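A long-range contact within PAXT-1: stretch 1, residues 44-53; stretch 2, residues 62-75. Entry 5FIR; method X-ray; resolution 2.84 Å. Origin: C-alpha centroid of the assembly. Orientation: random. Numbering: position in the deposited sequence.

Stretch 1 44-53: CLSQLFINVT
Stretch 2, residues 62-75: TLMQKIRTMGAGIA

When two helices cross nearly at right angles, a single well-placed knob can organise the whole contact, and PAXT-1 illustrates the principle. The axes of helix 44-53, with a wider pi-type turn at 51-53, and helix 62-71 approach to 9.8 Å at a signed crossing angle of -93°, nearest in register where the CA atoms of Phe49 and Ile67 lie 5.8 Å apart. Between the two stretches, both sides summed, 498 Å² is buried, with no hydrogen bond across.

The knob is Ile67 (chi1 m, chi2 m), seated in the hollow among Leu45, Leu48, Phe49 and Val52. Ile67 CG2 lies 3.7 Å from Phe49 CA, Ile67 CG1 3.8 Å from Leu48 CG, and Ile67 CD1 3.9 Å from Leu45 O. Around this plug, Leu48 (t, p) brings CD2 to 4.0 Å from Leu63 CD2, Leu45 (m, t) sets CD2 4.3 Å from SE of selenomethionine Met70, and Val52 (t) places CG1 4.1 Å from SE of selenomethionine Met64.

A second bump is Phe49. Its CA-to-CB bond points sideways, but with chi1 t and chi2 60° the ring reaches across, Phe49 CE1 standing 3.4 Å from Gly71 CA. An ideal CB on Gly71 would lie 2.4 Å from Phe49 CE1, a clash. A type II turn, Gly71 to Ile74, with Gly73 at phi/psi 90/0 and Ile74 N hydrogen-bonded to Gly71 O (3.2 Å), leaves Ile74 CB 4.3 Å from Phe49 CZ.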

# COMPACT_ATOMS: atom_id res chain seq x y z
N CYS B 44 -12.01 -4.35 -25.95
CA CYS B 44 -10.69 -3.75 -25.93
C CYS B 44 -10.69 -2.51 -26.78
O CYS B 44 -10.34 -1.41 -26.32
CB CYS B 44 -9.66 -4.75 -26.43
SG CYS B 44 -8.05 -4.02 -26.67
N LEU B 45 -11.11 -2.65 -28.03
CA LEU B 45 -11.11 -1.53 -28.96
C LEU B 45 -12.02 -0.42 -28.48
O LEU B 45 -11.68 0.76 -28.62
CB LEU B 45 -11.53 -2.02 -30.33
CG LEU B 45 -10.53 -2.99 -30.91
CD1 LEU B 45 -11.17 -3.83 -31.98
CD2 LEU B 45 -9.41 -2.17 -31.48
N SER B 46 -13.14 -0.76 -27.87
CA SER B 46 -14.02 0.31 -27.41
C SER B 46 -13.38 1.07 -26.26
O SER B 46 -13.44 2.31 -26.20
CB SER B 46 -15.37 -0.24 -26.97
OG SER B 46 -15.34 -0.84 -25.70
N GLN B 47 -12.74 0.35 -25.34
CA GLN B 47 -12.02 1.02 -24.27
C GLN B 47 -10.84 1.81 -24.80
O GLN B 47 -10.54 2.90 -24.30
CB GLN B 47 -11.59 0.00 -23.23
CG GLN B 47 -12.68 -0.24 -22.25
CD GLN B 47 -12.93 1.00 -21.44
OE1 GLN B 47 -14.07 1.42 -21.27
NE2 GLN B 47 -11.85 1.63 -20.99
N LEU B 48 -10.19 1.28 -25.81
CA LEU B 48 -9.08 1.99 -26.42
C LEU B 48 -9.55 3.33 -26.97
O LEU B 48 -8.92 4.37 -26.75
CB LEU B 48 -8.52 1.08 -27.50
CG LEU B 48 -7.16 1.23 -28.13
CD1 LEU B 48 -6.14 1.21 -27.04
CD2 LEU B 48 -7.03 -0.01 -28.93
N PHE B 49 -10.72 3.33 -27.61
CA PHE B 49 -11.28 4.55 -28.18
C PHE B 49 -11.52 5.60 -27.11
O PHE B 49 -11.00 6.71 -27.20
CB PHE B 49 -12.58 4.22 -28.92
CG PHE B 49 -13.38 5.42 -29.34
CD1 PHE B 49 -12.84 6.36 -30.21
CD2 PHE B 49 -14.70 5.55 -28.95
CE1 PHE B 49 -13.58 7.45 -30.64
CE2 PHE B 49 -15.46 6.63 -29.37
CZ PHE B 49 -14.89 7.59 -30.22
N ILE B 50 -12.26 5.26 -26.06
CA ILE B 50 -12.53 6.30 -25.08
C ILE B 50 -11.33 6.59 -24.20
O ILE B 50 -11.31 7.62 -23.52
CB ILE B 50 -13.75 6.03 -24.18
CG1 ILE B 50 -13.52 4.86 -23.32
CG2 ILE B 50 -15.01 5.84 -24.98
CD1 ILE B 50 -14.51 4.92 -22.24
N ASN B 51 -10.34 5.71 -24.15
CA ASN B 51 -9.14 6.13 -23.43
C ASN B 51 -8.42 7.24 -24.16
O ASN B 51 -7.86 8.14 -23.52
CB ASN B 51 -8.19 4.96 -23.22
CG ASN B 51 -8.66 4.04 -22.14
OD1 ASN B 51 -9.58 4.37 -21.39
ND2 ASN B 51 -8.03 2.87 -22.03
N VAL B 52 -8.46 7.23 -25.50
CA VAL B 52 -7.74 8.23 -26.27
C VAL B 52 -8.51 9.54 -26.32
O VAL B 52 -7.94 10.61 -26.10
CB VAL B 52 -7.44 7.72 -27.69
CG1 VAL B 52 -6.54 8.72 -28.38
CG2 VAL B 52 -6.77 6.37 -27.63
N THR B 53 -9.80 9.49 -26.64
CA THR B 53 -10.59 10.71 -26.81
C THR B 53 -10.94 11.32 -25.46
O THR B 53 -10.94 12.55 -25.32
CB THR B 53 -11.87 10.43 -27.62
OG1 THR B 53 -12.58 9.34 -27.03
CG2 THR B 53 -11.54 10.06 -29.06
N THR B 62 0.64 2.80 -34.63
CA THR B 62 -0.33 2.07 -35.45
C THR B 62 -1.72 2.09 -34.85
O THR B 62 -2.70 2.29 -35.57
CB THR B 62 0.12 0.63 -35.65
OG1 THR B 62 1.35 0.60 -36.37
CG2 THR B 62 -0.92 -0.13 -36.43
N LEU B 63 -1.85 1.83 -33.54
CA LEU B 63 -3.18 1.75 -32.94
C LEU B 63 -3.89 3.10 -32.98
O LEU B 63 -5.12 3.16 -33.03
CB LEU B 63 -3.14 1.25 -31.49
CG LEU B 63 -2.99 -0.23 -31.16
CD1 LEU B 63 -2.79 -0.38 -29.68
CD2 LEU B 63 -4.20 -1.02 -31.60
N MSE B 64 -3.13 4.19 -32.97
CA MSE B 64 -3.72 5.51 -33.01
C MSE B 64 -4.43 5.73 -34.35
O MSE B 64 -5.54 6.26 -34.41
CB MSE B 64 -2.64 6.56 -32.78
CG MSE B 64 -1.96 6.46 -31.41
SE MSE B 64 -3.17 6.90 -29.97
CE MSE B 64 -2.34 8.57 -29.43
N GLN B 65 -3.77 5.29 -35.42
CA GLN B 65 -4.39 5.39 -36.74
C GLN B 65 -5.59 4.46 -36.87
O GLN B 65 -6.52 4.76 -37.61
CB GLN B 65 -3.35 5.07 -37.81
CG GLN B 65 -3.75 5.48 -39.20
CD GLN B 65 -3.03 4.66 -40.25
OE1 GLN B 65 -2.39 3.66 -39.93
NE2 GLN B 65 -3.13 5.08 -41.53
N LYS B 66 -5.60 3.34 -36.15
CA LYS B 66 -6.76 2.47 -36.18
C LYS B 66 -7.92 3.09 -35.40
O LYS B 66 -9.07 3.07 -35.85
CB LYS B 66 -6.41 1.10 -35.59
CG LYS B 66 -7.50 0.03 -35.75
CD LYS B 66 -7.08 -1.29 -35.12
CE LYS B 66 -8.01 -2.47 -35.45
NZ LYS B 66 -7.91 -2.97 -36.85
N ILE B 67 -7.63 3.63 -34.22
CA ILE B 67 -8.68 4.22 -33.40
C ILE B 67 -9.14 5.58 -33.94
O ILE B 67 -10.28 6.00 -33.69
CB ILE B 67 -8.22 4.26 -31.94
CG1 ILE B 67 -8.40 2.86 -31.39
CG2 ILE B 67 -9.05 5.18 -31.12
CD1 ILE B 67 -9.79 2.33 -31.67
N ARG B 68 -8.28 6.28 -34.68
CA ARG B 68 -8.76 7.47 -35.39
C ARG B 68 -9.81 7.07 -36.41
O ARG B 68 -10.91 7.63 -36.44
CB ARG B 68 -7.60 8.20 -36.07
CG ARG B 68 -7.93 9.62 -36.47
CD ARG B 68 -6.83 10.26 -37.31
NE ARG B 68 -7.21 10.44 -38.72
CZ ARG B 68 -6.80 9.64 -39.71
NH1 ARG B 68 -6.00 8.61 -39.44
NH2 ARG B 68 -7.18 9.88 -40.97
N THR B 69 -9.49 6.07 -37.23
CA THR B 69 -10.41 5.61 -38.27
C THR B 69 -11.71 5.08 -37.68
O THR B 69 -12.81 5.43 -38.14
CB THR B 69 -9.72 4.53 -39.11
OG1 THR B 69 -8.59 5.10 -39.76
CG2 THR B 69 -10.67 3.97 -40.14
N MSE B 70 -11.62 4.20 -36.68
CA MSE B 70 -12.80 3.58 -36.11
C MSE B 70 -13.62 4.64 -35.40
O MSE B 70 -14.83 4.72 -35.58
CB MSE B 70 -12.43 2.47 -35.13
CG MSE B 70 -11.54 1.37 -35.73
SE MSE B 70 -11.54 -0.27 -34.69
CE MSE B 70 -13.16 -1.05 -35.34
N GLY B 71 -12.94 5.47 -34.63
CA GLY B 71 -13.62 6.52 -33.89
C GLY B 71 -14.20 7.63 -34.75
O GLY B 71 -15.03 8.40 -34.24
N ALA B 72 -13.81 7.72 -36.01
CA ALA B 72 -14.25 8.83 -36.85
C ALA B 72 -15.76 8.85 -36.95
O ALA B 72 -16.39 7.83 -37.26
CB ALA B 72 -13.64 8.73 -38.25
N GLY B 73 -16.34 10.00 -36.63
CA GLY B 73 -17.75 10.17 -36.82
C GLY B 73 -18.63 9.78 -35.67
O GLY B 73 -19.84 9.89 -35.77
N ILE B 74 -18.07 9.32 -34.57
CA ILE B 74 -18.93 8.90 -33.48
C ILE B 74 -19.17 10.10 -32.56
O ILE B 74 -19.33 9.97 -31.36
CB ILE B 74 -18.32 7.66 -32.81
CG1 ILE B 74 -18.29 6.57 -33.88
CG2 ILE B 74 -19.21 7.11 -31.77
CD1 ILE B 74 -17.08 5.74 -33.93
N ALA B 75 -19.20 11.29 -33.14
CA ALA B 75 -19.96 12.41 -32.59
C ALA B 75 -20.89 12.92 -33.69
O ALA B 75 -20.96 14.12 -33.97
CB ALA B 75 -19.04 13.50 -32.05